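PDB 6PTM: uncharacterized protein from Bacteroides ovatus CL02T12C04, which probably acts as an exo-carrageenase of glycoside hydrolase family 42, hydrolysing carrageenan chains from their ends. Local coordinates for residues A[295-299]-A[363-367]; A[313-317]-A[342-348]; A[331-335]-A[358-362]. All blocks are in the same frame, centred on the assembly; numbering follows the deposited sequence.

Contact 1: residues A[295-299]-A[363-367]; sequences HWNCI and FMAFN
Asn367 stretches from its helix with CG anti to the backbone N (chi1 -164°), which carries its amide to the Trp296 carbonyl, while Cys298 turns SG between its own backbone N and carbonyl carbon (chi1 64°), facing Phe363 and Met364. The hydrogen bond joining the two segments runs from Asn367 ND2 to Trp296 O, 2.9 Å long and moderately bent (147° at the hydrogen). The donor comes in from above the carbonyl plane rather than within it, and the oxygen sits slightly tilted from the plane of the Asn367 amide. Trp296 CB rests beside the same group, 3.9 Å from Asn367 ND2, but the indole beyond it leads away to pack on Val371 and Phe375, further along the helix. Asn367 OD1 accepts from Arg370, so both ends of the amide are held and its rotation is fixed.

Sulfur fills the other half of the contact. Cys298 SG approaches the Phe363 ring at its edge, near the ring plane, with CE2 of Phe363 3.7 Å away. It also lies 3.5 Å from Met364 SD, whose chain bends at chi2 to bring the thioether back toward the loop. Beyond that sulfur, Met364 CE meets Ile299 CG1 at 3.8 Å, the two side chains crossing at about a right angle. The loop backbone has its own tether, since Cys298 N donates to Asp406 OD2.

A Cys sulfur-aromatic contact beside a side-chain amide to backbone carbonyl hydrogen bond thus fastens the loop that follows parallel strand 288-292 to helix 358-385. Loops leaving the C-terminal ends of the strands line the active-site side of the (beta/alpha)8 barrel expected of family 42 enzymes, and this placement is consistent with that fold.

Contact 2: residues A[313-317]-A[342-348]; sequences YEEFR and SSVDGPR
Tyr313 faces Arg348 and Arg317 faces Ser342, with CA atoms 6.9 Å and 6.4 Å apart respectively, so the loop 342-348 runs against the direction of the helix. The Arg348 chain bends at chi2 (52°) and lays its guanidinium flat over one face of the Tyr313 ring, a stacked cation-pi pair with planes only 10° apart and Arg348 CZ 4.0 Å from the ring centroid. Phe316 covers part of the opposite face. At the ring's far end, Gly346 N makes a weak hydrogen bond to Tyr313 OH, and a water joins that hydroxyl to Pro347 O.

Arg317, extended from CG to NE, grips Val344 O side-on with two nitrogens: NE at 2.7 Å and NH2 at 3.1 Å, both in the carbonyl plane. Its NH1 turns back to Glu314 OE1 in a salt bridge.

Asp345 OD1 takes both NH1 and NH2 of Arg348 and forms a longer salt bridge, 3.4 Å, with Arg317 NH2. Glu310 also pairs with Arg348 NH2. The two guanidinium groups approach to 3.7 Å between their NH2 atoms, a closeness that the surrounding carboxylates probably offset, so the salt-bridge network likely depends on Asp345 OD1 being shared by both arginines.

Contact 3: residues A[331-335]-A[358-362]; sequences NELWS and PMYFD
Trp334 and Met359 bring the two backbones to 5.6 Å between their CA atoms, where the last turn of helix 327-334 meets the first turn of helix 358-385. The Trp334 indole lies across Met359, whose CG sits almost directly over the six-membered ring, 3.7 Å from its centroid. The sulfur follows over the same face, Met359 SD standing 4.2 Å from that centroid. With CG anti to the backbone N (chi1 176°), the Met359 chain runs out over the ring at about a right angle to the Trp334 side chain. CH-pi and Met-aromatic contacts thus join one helix end to the next helix start, and Pro358, in a first turn where its missing N-H costs little, packs CB against Leu333 CB at 3.8 Å.

At the indole edge, Trp334 NE1 donates to Asp362 OD2 at 2.9 Å. This bond is nearly straight (168°), lies in the ring plane and reaches the anti side of the carboxylate, somewhat out of its plane. His324 meets OD2 as well, and Tyr653 holds OD1, so the buried carboxylate is gripped at both oxygens. Replacing Trp334 by an alanine would probably deprive Asp362 of one donor and open a gap beneath Met359.

In the fold
From the N terminus, the chain leaves strand 288-292 through 295-299, passes along helix 310-324 and helix 327-334, crosses a long loop and enters helix 358-385. Contact 1 closes the longest loop, with 63 residues between its segments, and encloses the other two. Contacts 2 and 3 cross: 313-317 reaches forward to 342-348, while 331-335, lying between them, reaches on to 358-362. Contacts 1 and 3 share helix 358-385. Phe316 bridges the group, its ring packing against Phe366 of contact 1 and against Trp334 and Asp362 O of contact 3. Together they bind three successive helices and their connecting loops into one block.

Contact 1: residues A[295-299]-A[363-367]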
loop_
_atom_site.group_PDB
_atom_site.type_symbol
_atom_site.label_atom_id
_atom_site.label_comp_id
_atom_site.label_asym_id
_atom_site.label_seq_id
_atom_site.Cartn_x
_atom_site.Cartn_y
_atom_site.Cartn_z
ATOM N N HIS A 295 3.428 -15.302 -3.169
ATOM C CA HIS A 295 2.706 -15.650 -4.409
ATOM C C HIS A 295 3.081 -17.078 -4.783
ATOM O O HIS A 295 4.236 -17.518 -4.461
ATOM C CB HIS A 295 2.920 -14.616 -5.531
ATOM C CG HIS A 295 4.302 -14.035 -5.635
ATOM N ND1 HIS A 295 5.294 -14.633 -6.368
ATOM C CD2 HIS A 295 4.832 -12.873 -5.170
ATOM C CE1 HIS A 295 6.396 -13.907 -6.303
ATOM N NE2 HIS A 295 6.139 -12.801 -5.598
ATOM N N TRP A 296 2.094 -17.762 -5.355
ATOM C CA TRP A 296 2.137 -19.176 -5.789
ATOM C C TRP A 296 1.726 -19.243 -7.252
ATOM O O TRP A 296 0.762 -19.982 -7.582
ATOM C CB TRP A 296 1.247 -20.023 -4.877
ATOM C CG TRP A 296 1.842 -20.231 -3.515
ATOM C CD1 TRP A 296 2.555 -21.318 -3.107
ATOM C CD2 TRP A 296 1.818 -19.334 -2.390
ATOM N NE1 TRP A 296 2.950 -21.178 -1.810
ATOM C CE2 TRP A 296 2.489 -19.988 -1.330
ATOM C CE3 TRP A 296 1.232 -18.090 -2.152
ATOM C CZ2 TRP A 296 2.646 -19.414 -0.076
ATOM C CZ3 TRP A 296 1.379 -17.520 -0.908
ATOM C CH2 TRP A 296 2.083 -18.169 0.114
ATOM N N ASN A 297 2.379 -18.412 -8.075
ATOM C CA ASN A 297 2.076 -18.332 -9.520
ATOM C C ASN A 297 2.202 -19.736 -10.114
ATOM O O ASN A 297 3.130 -20.469 -9.742
ATOM C CB ASN A 297 2.987 -17.377 -10.284
ATOM C CG ASN A 297 2.897 -15.943 -9.805
ATOM O OD1 ASN A 297 1.884 -15.543 -9.234
ATOM N ND2 ASN A 297 3.917 -15.136 -10.116
ATOM N N CYS A 298 1.286 -20.079 -11.007
ATOM C CA CYS A 298 1.057 -21.469 -11.451
ATOM C C CYS A 298 0.682 -21.484 -12.945
ATOM O O CYS A 298 -0.010 -22.411 -13.357
ATOM C CB CYS A 298 -0.006 -22.094 -10.552
ATOM S SG CYS A 298 -1.635 -21.312 -10.675
ATOM N N ILE A 299 1.093 -20.483 -13.720
ATOM C CA ILE A 299 0.963 -20.497 -15.207
ATOM C C ILE A 299 2.342 -20.824 -15.797
ATOM O O ILE A 299 3.358 -20.140 -15.511
ATOM C CB ILE A 299 0.350 -19.202 -15.754
ATOM C CG1 ILE A 299 -1.079 -19.045 -15.227
ATOM C CG2 ILE A 299 0.407 -19.182 -17.282
ATOM C CD1 ILE A 299 -1.732 -17.724 -15.551
ATOM N N PHE A 363 -8.810 -24.171 -10.658
ATOM C CA PHE A 363 -7.399 -24.223 -10.206
ATOM C C PHE A 363 -7.040 -22.887 -9.516
ATOM O O PHE A 363 -6.448 -22.888 -8.412
ATOM C CB PHE A 363 -6.479 -24.542 -11.379
ATOM C CG PHE A 363 -5.148 -25.078 -10.945
ATOM C CD1 PHE A 363 -4.911 -26.440 -10.946
ATOM C CD2 PHE A 363 -4.124 -24.213 -10.584
ATOM C CE1 PHE A 363 -3.698 -26.937 -10.493
ATOM C CE2 PHE A 363 -2.898 -24.713 -10.167
ATOM C CZ PHE A 363 -2.691 -26.076 -10.116
ATOM N N MET A 364 -7.405 -21.761 -10.137
ATOM C CA MET A 364 -7.014 -20.422 -9.642
ATOM C C MET A 364 -7.799 -20.109 -8.359
ATOM O O MET A 364 -7.195 -19.532 -7.427
ATOM C CB MET A 364 -7.246 -19.329 -10.692
ATOM C CG MET A 364 -6.437 -19.485 -11.957
ATOM S SD MET A 364 -4.761 -20.047 -11.686
ATOM C CE MET A 364 -4.214 -20.197 -13.390
ATOM N N ALA A 365 -9.078 -20.507 -8.299
ATOM C CA ALA A 365 -9.973 -20.275 -7.148
ATOM C C ALA A 365 -9.457 -21.096 -5.959
ATOM O O ALA A 365 -9.328 -20.537 -4.857
ATOM C CB ALA A 365 -11.389 -20.645 -7.532
ATOM N N PHE A 366 -9.103 -22.362 -6.214
ATOM C CA PHE A 366 -8.508 -23.262 -5.208
ATOM C C PHE A 366 -7.188 -22.634 -4.730
ATOM O O PHE A 366 -6.945 -22.615 -3.512
ATOM C CB PHE A 366 -8.308 -24.683 -5.743
ATOM C CG PHE A 366 -7.274 -25.440 -4.940
ATOM C CD1 PHE A 366 -7.549 -25.836 -3.643
ATOM C CD2 PHE A 366 -6.011 -25.694 -5.437
ATOM C CE1 PHE A 366 -6.590 -26.475 -2.875
ATOM C CE2 PHE A 366 -5.053 -26.352 -4.674
ATOM C CZ PHE A 366 -5.350 -26.749 -3.392
ATOM N N ASN A 367 -6.345 -22.154 -5.656
ATOM C CA ASN A 367 -5.006 -21.663 -5.271
ATOM C C ASN A 367 -5.201 -20.492 -4.274
ATOM O O ASN A 367 -4.487 -20.423 -3.247
ATOM C CB ASN A 367 -4.181 -21.275 -6.505
ATOM C CG ASN A 367 -2.692 -21.127 -6.227
ATOM O OD1 ASN A 367 -2.153 -21.851 -5.398
ATOM N ND2 ASN A 367 -2.023 -20.215 -6.920
#

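Contact 2: residues A[313-317]-A[342-348]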
loop_
_atom_site.group_PDB
_atom_site.type_symbol
_atom_site.label_atom_id
_atom_site.label_comp_id
_atom_site.label_asym_id
_atom_site.label_seq_id
_atom_site.Cartn_x
_atom_site.Cartn_y
_atom_site.Cartn_z
ATOM N N TYR A 313 -2.390 -30.907 -4.629
ATOM C CA TYR A 313 -3.389 -31.456 -5.574
ATOM C C TYR A 313 -4.423 -32.289 -4.802
ATOM O O TYR A 313 -5.635 -32.244 -5.151
ATOM C CB TYR A 313 -2.724 -32.239 -6.706
ATOM C CG TYR A 313 -3.590 -32.227 -7.933
ATOM C CD1 TYR A 313 -3.534 -31.169 -8.826
ATOM C CD2 TYR A 313 -4.601 -33.170 -8.109
ATOM C CE1 TYR A 313 -4.385 -31.107 -9.917
ATOM C CE2 TYR A 313 -5.467 -33.118 -9.191
ATOM C CZ TYR A 313 -5.344 -32.097 -10.116
ATOM O OH TYR A 313 -6.222 -32.010 -11.158
ATOM N N GLU A 314 -3.985 -33.042 -3.782
ATOM C CA GLU A 314 -4.939 -33.760 -2.895
ATOM C C GLU A 314 -5.876 -32.745 -2.208
ATOM O O GLU A 314 -7.092 -33.006 -2.124
ATOM C CB GLU A 314 -4.165 -34.692 -1.949
ATOM C CG GLU A 314 -5.066 -35.509 -1.029
ATOM C CD GLU A 314 -6.095 -36.407 -1.710
ATOM O OE1 GLU A 314 -5.889 -36.833 -2.894
ATOM O OE2 GLU A 314 -7.122 -36.638 -1.075
ATOM N N GLU A 315 -5.369 -31.580 -1.781
ATOM C CA GLU A 315 -6.252 -30.532 -1.208
ATOM C C GLU A 315 -7.199 -30.019 -2.301
ATOM O O GLU A 315 -8.418 -29.855 -2.040
ATOM C CB GLU A 315 -5.423 -29.423 -0.550
ATOM C CG GLU A 315 -4.703 -29.904 0.691
ATOM C CD GLU A 315 -5.599 -30.523 1.743
ATOM O OE1 GLU A 315 -6.526 -29.847 2.185
ATOM O OE2 GLU A 315 -5.417 -31.718 2.039
ATOM N N PHE A 316 -6.697 -29.860 -3.517
ATOM C CA PHE A 316 -7.536 -29.466 -4.677
ATOM C C PHE A 316 -8.746 -30.413 -4.844
ATOM O O PHE A 316 -9.864 -29.928 -5.080
ATOM C CB PHE A 316 -6.683 -29.372 -5.949
ATOM C CG PHE A 316 -7.369 -28.806 -7.168
ATOM C CD1 PHE A 316 -8.295 -27.779 -7.089
ATOM C CD2 PHE A 316 -7.035 -29.282 -8.426
ATOM C CE1 PHE A 316 -8.896 -27.270 -8.239
ATOM C CE2 PHE A 316 -7.595 -28.739 -9.578
ATOM C CZ PHE A 316 -8.527 -27.728 -9.476
ATOM N N ARG A 317 -8.539 -31.726 -4.789
ATOM C CA ARG A 317 -9.647 -32.727 -4.942
ATOM C C ARG A 317 -10.687 -32.479 -3.838
ATOM O O ARG A 317 -11.899 -32.498 -4.133
ATOM C CB ARG A 317 -9.101 -34.157 -4.873
ATOM C CG ARG A 317 -8.111 -34.540 -5.970
ATOM C CD ARG A 317 -7.605 -35.965 -5.755
ATOM N NE ARG A 317 -6.701 -36.330 -6.818
ATOM C CZ ARG A 317 -5.402 -36.556 -6.649
ATOM N NH1 ARG A 317 -4.872 -36.501 -5.442
ATOM N NH2 ARG A 317 -4.620 -36.792 -7.683
ATOM N N SER A 342 -11.419 -38.543 -5.802
ATOM C CA SER A 342 -10.031 -39.076 -5.647
ATOM C C SER A 342 -9.359 -39.319 -7.012
ATOM O O SER A 342 -8.138 -39.243 -7.048
ATOM C CB SER A 342 -9.939 -40.323 -4.773
ATOM O OG SER A 342 -10.681 -41.366 -5.361
ATOM N N SER A 343 -10.114 -39.560 -8.095
ATOM C CA SER A 343 -9.551 -39.864 -9.435
ATOM C C SER A 343 -9.222 -38.578 -10.196
ATOM O O SER A 343 -8.545 -38.664 -11.164
ATOM C CB SER A 343 -10.459 -40.730 -10.235
ATOM O OG SER A 343 -10.751 -41.904 -9.478
ATOM N N VAL A 344 -9.647 -37.405 -9.745
ATOM C CA VAL A 344 -9.276 -36.183 -10.505
ATOM C C VAL A 344 -7.753 -36.150 -10.586
ATOM O O VAL A 344 -7.090 -36.390 -9.537
ATOM C CB VAL A 344 -9.866 -34.925 -9.864
ATOM C CG1 VAL A 344 -9.438 -33.663 -10.606
ATOM C CG2 VAL A 344 -11.378 -35.048 -9.796
ATOM N N ASP A 345 -7.204 -35.929 -11.787
ATOM C CA ASP A 345 -5.735 -36.062 -11.994
ATOM C C ASP A 345 -5.300 -35.202 -13.177
ATOM O O ASP A 345 -4.471 -35.670 -13.947
ATOM C CB ASP A 345 -5.319 -37.538 -12.136
ATOM C CG ASP A 345 -3.910 -37.818 -11.631
ATOM O OD1 ASP A 345 -3.389 -37.024 -10.824
ATOM O OD2 ASP A 345 -3.351 -38.836 -12.021
ATOM N N GLY A 346 -5.805 -33.971 -13.249
ATOM C CA GLY A 346 -5.360 -32.935 -14.197
ATOM C C GLY A 346 -3.958 -32.411 -13.893
ATOM O O GLY A 346 -3.270 -32.825 -12.967
ATOM N N PRO A 347 -3.476 -31.500 -14.756
ATOM C CA PRO A 347 -2.151 -30.934 -14.616
ATOM C C PRO A 347 -2.005 -30.144 -13.307
ATOM O O PRO A 347 -2.983 -29.557 -12.810
ATOM C CB PRO A 347 -1.959 -30.015 -15.840
ATOM C CG PRO A 347 -3.285 -30.021 -16.608
ATOM C CD PRO A 347 -4.182 -31.061 -15.971
ATOM N N ARG A 348 -0.808 -30.210 -12.750
ATOM C CA ARG A 348 -0.399 -29.499 -11.505
ATOM C C ARG A 348 0.026 -28.045 -11.796
ATOM O O ARG A 348 0.404 -27.347 -10.872
ATOM C CB ARG A 348 0.763 -30.238 -10.845
ATOM C CG ARG A 348 0.318 -31.361 -9.913
ATOM C CD ARG A 348 -0.643 -32.348 -10.542
ATOM N NE ARG A 348 -0.695 -33.585 -9.773
ATOM C CZ ARG A 348 -1.533 -34.585 -10.006
ATOM N NH1 ARG A 348 -2.440 -34.498 -10.959
ATOM N NH2 ARG A 348 -1.471 -35.673 -9.254
HETATM O O HOH W 1 -5.760 -29.901 -12.824
#

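Contact 3: residues A[331-335]-A[358-362]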
loop_
_atom_site.group_PDB
_atom_site.type_symbol
_atom_site.label_atom_id
_atom_site.label_comp_id
_atom_site.label_asym_id
_atom_site.label_seq_id
_atom_site.Cartn_x
_atom_site.Cartn_y
_atom_site.Cartn_z
ATOM N N ASN A 331 -17.422 -33.299 -13.952
ATOM C CA ASN A 331 -17.200 -33.967 -15.261
ATOM C C ASN A 331 -17.904 -33.143 -16.357
ATOM O O ASN A 331 -17.310 -32.991 -17.418
ATOM C CB ASN A 331 -17.691 -35.426 -15.249
ATOM C CG ASN A 331 -16.711 -36.402 -14.624
ATOM O OD1 ASN A 331 -15.509 -36.142 -14.517
ATOM N ND2 ASN A 331 -17.202 -37.541 -14.184
ATOM N N GLU A 332 -19.129 -32.678 -16.114
ATOM C CA GLU A 332 -19.913 -31.854 -17.067
ATOM C C GLU A 332 -19.115 -30.586 -17.383
ATOM O O GLU A 332 -19.145 -30.142 -18.523
ATOM C CB GLU A 332 -21.236 -31.367 -16.472
ATOM C CG GLU A 332 -22.344 -32.388 -16.404
ATOM C CD GLU A 332 -23.470 -32.020 -15.437
ATOM O OE1 GLU A 332 -23.556 -30.818 -15.030
ATOM O OE2 GLU A 332 -24.237 -32.940 -15.045
ATOM N N LEU A 333 -18.510 -29.953 -16.381
ATOM C CA LEU A 333 -17.832 -28.633 -16.591
ATOM C C LEU A 333 -16.443 -28.822 -17.212
ATOM O O LEU A 333 -16.065 -28.055 -18.104
ATOM C CB LEU A 333 -17.743 -27.881 -15.267
ATOM C CG LEU A 333 -19.070 -27.309 -14.779
ATOM C CD1 LEU A 333 -19.010 -26.921 -13.312
ATOM C CD2 LEU A 333 -19.520 -26.135 -15.645
ATOM N N TRP A 334 -15.696 -29.809 -16.743
ATOM C CA TRP A 334 -14.308 -30.038 -17.186
ATOM C C TRP A 334 -14.263 -30.866 -18.488
ATOM O O TRP A 334 -13.149 -31.023 -18.996
ATOM C CB TRP A 334 -13.573 -30.790 -16.095
ATOM C CG TRP A 334 -13.132 -30.011 -14.913
ATOM C CD1 TRP A 334 -13.790 -29.014 -14.257
ATOM C CD2 TRP A 334 -11.958 -30.302 -14.149
ATOM N NE1 TRP A 334 -13.054 -28.610 -13.164
ATOM C CE2 TRP A 334 -11.959 -29.428 -13.038
ATOM C CE3 TRP A 334 -10.933 -31.252 -14.269
ATOM C CZ2 TRP A 334 -10.924 -29.421 -12.110
ATOM C CZ3 TRP A 334 -9.925 -31.257 -13.331
ATOM C CH2 TRP A 334 -9.913 -30.329 -12.283
ATOM N N SER A 335 -15.391 -31.476 -18.903
ATOM C CA SER A 335 -15.512 -32.462 -20.013
ATOM C C SER A 335 -14.628 -33.673 -19.718
ATOM O O SER A 335 -13.810 -34.014 -20.535
ATOM C CB SER A 335 -15.171 -31.856 -21.340
ATOM O OG SER A 335 -16.080 -30.806 -21.600
ATOM N N PRO A 358 -13.456 -24.031 -17.248
ATOM C CA PRO A 358 -13.780 -24.405 -15.874
ATOM C C PRO A 358 -12.618 -24.982 -15.072
ATOM O O PRO A 358 -12.480 -24.533 -13.942
ATOM C CB PRO A 358 -14.939 -25.388 -16.062
ATOM C CG PRO A 358 -15.597 -24.853 -17.318
ATOM C CD PRO A 358 -14.404 -24.613 -18.222
ATOM N N MET A 359 -11.767 -25.829 -15.657
ATOM C CA MET A 359 -10.645 -26.414 -14.896
ATOM C C MET A 359 -9.701 -25.278 -14.455
ATOM O O MET A 359 -9.177 -25.324 -13.330
ATOM C CB MET A 359 -9.854 -27.453 -15.682
ATOM C CG MET A 359 -8.689 -27.922 -14.877
ATOM S SD MET A 359 -7.648 -29.172 -15.620
ATOM C CE MET A 359 -6.885 -28.207 -16.932
ATOM N N TYR A 360 -9.489 -24.310 -15.328
ATOM C CA TYR A 360 -8.607 -23.159 -15.051
ATOM C C TYR A 360 -9.202 -22.363 -13.913
ATOM O O TYR A 360 -8.439 -21.975 -13.009
ATOM C CB TYR A 360 -8.445 -22.320 -16.308
ATOM C CG TYR A 360 -7.556 -21.109 -16.178
ATOM C CD1 TYR A 360 -8.030 -19.922 -15.623
ATOM C CD2 TYR A 360 -6.260 -21.122 -16.673
ATOM C CE1 TYR A 360 -7.233 -18.788 -15.557
ATOM C CE2 TYR A 360 -5.461 -19.995 -16.622
ATOM C CZ TYR A 360 -5.955 -18.816 -16.090
ATOM O OH TYR A 360 -5.153 -17.712 -16.044
ATOM N N PHE A 361 -10.499 -22.064 -14.000
ATOM C CA PHE A 361 -11.172 -21.252 -12.980
ATOM C C PHE A 361 -10.982 -21.920 -11.613
ATOM O O PHE A 361 -10.627 -21.268 -10.622
ATOM C CB PHE A 361 -12.661 -21.092 -13.277
ATOM C CG PHE A 361 -13.280 -20.338 -12.145
ATOM C CD1 PHE A 361 -13.753 -21.003 -11.036
ATOM C CD2 PHE A 361 -13.227 -18.960 -12.132
ATOM C CE1 PHE A 361 -14.239 -20.306 -9.947
ATOM C CE2 PHE A 361 -13.681 -18.260 -11.033
ATOM C CZ PHE A 361 -14.189 -18.933 -9.942
ATOM N N ASP A 362 -11.290 -23.208 -11.567
ATOM C CA ASP A 362 -11.228 -24.045 -10.348
ATOM C C ASP A 362 -9.812 -24.011 -9.794
ATOM O O ASP A 362 -9.663 -23.880 -8.551
ATOM C CB ASP A 362 -11.716 -25.459 -10.628
ATOM C CG ASP A 362 -13.236 -25.568 -10.672
ATOM O OD1 ASP A 362 -13.925 -24.559 -10.323
ATOM O OD2 ASP A 362 -13.717 -26.623 -11.093
#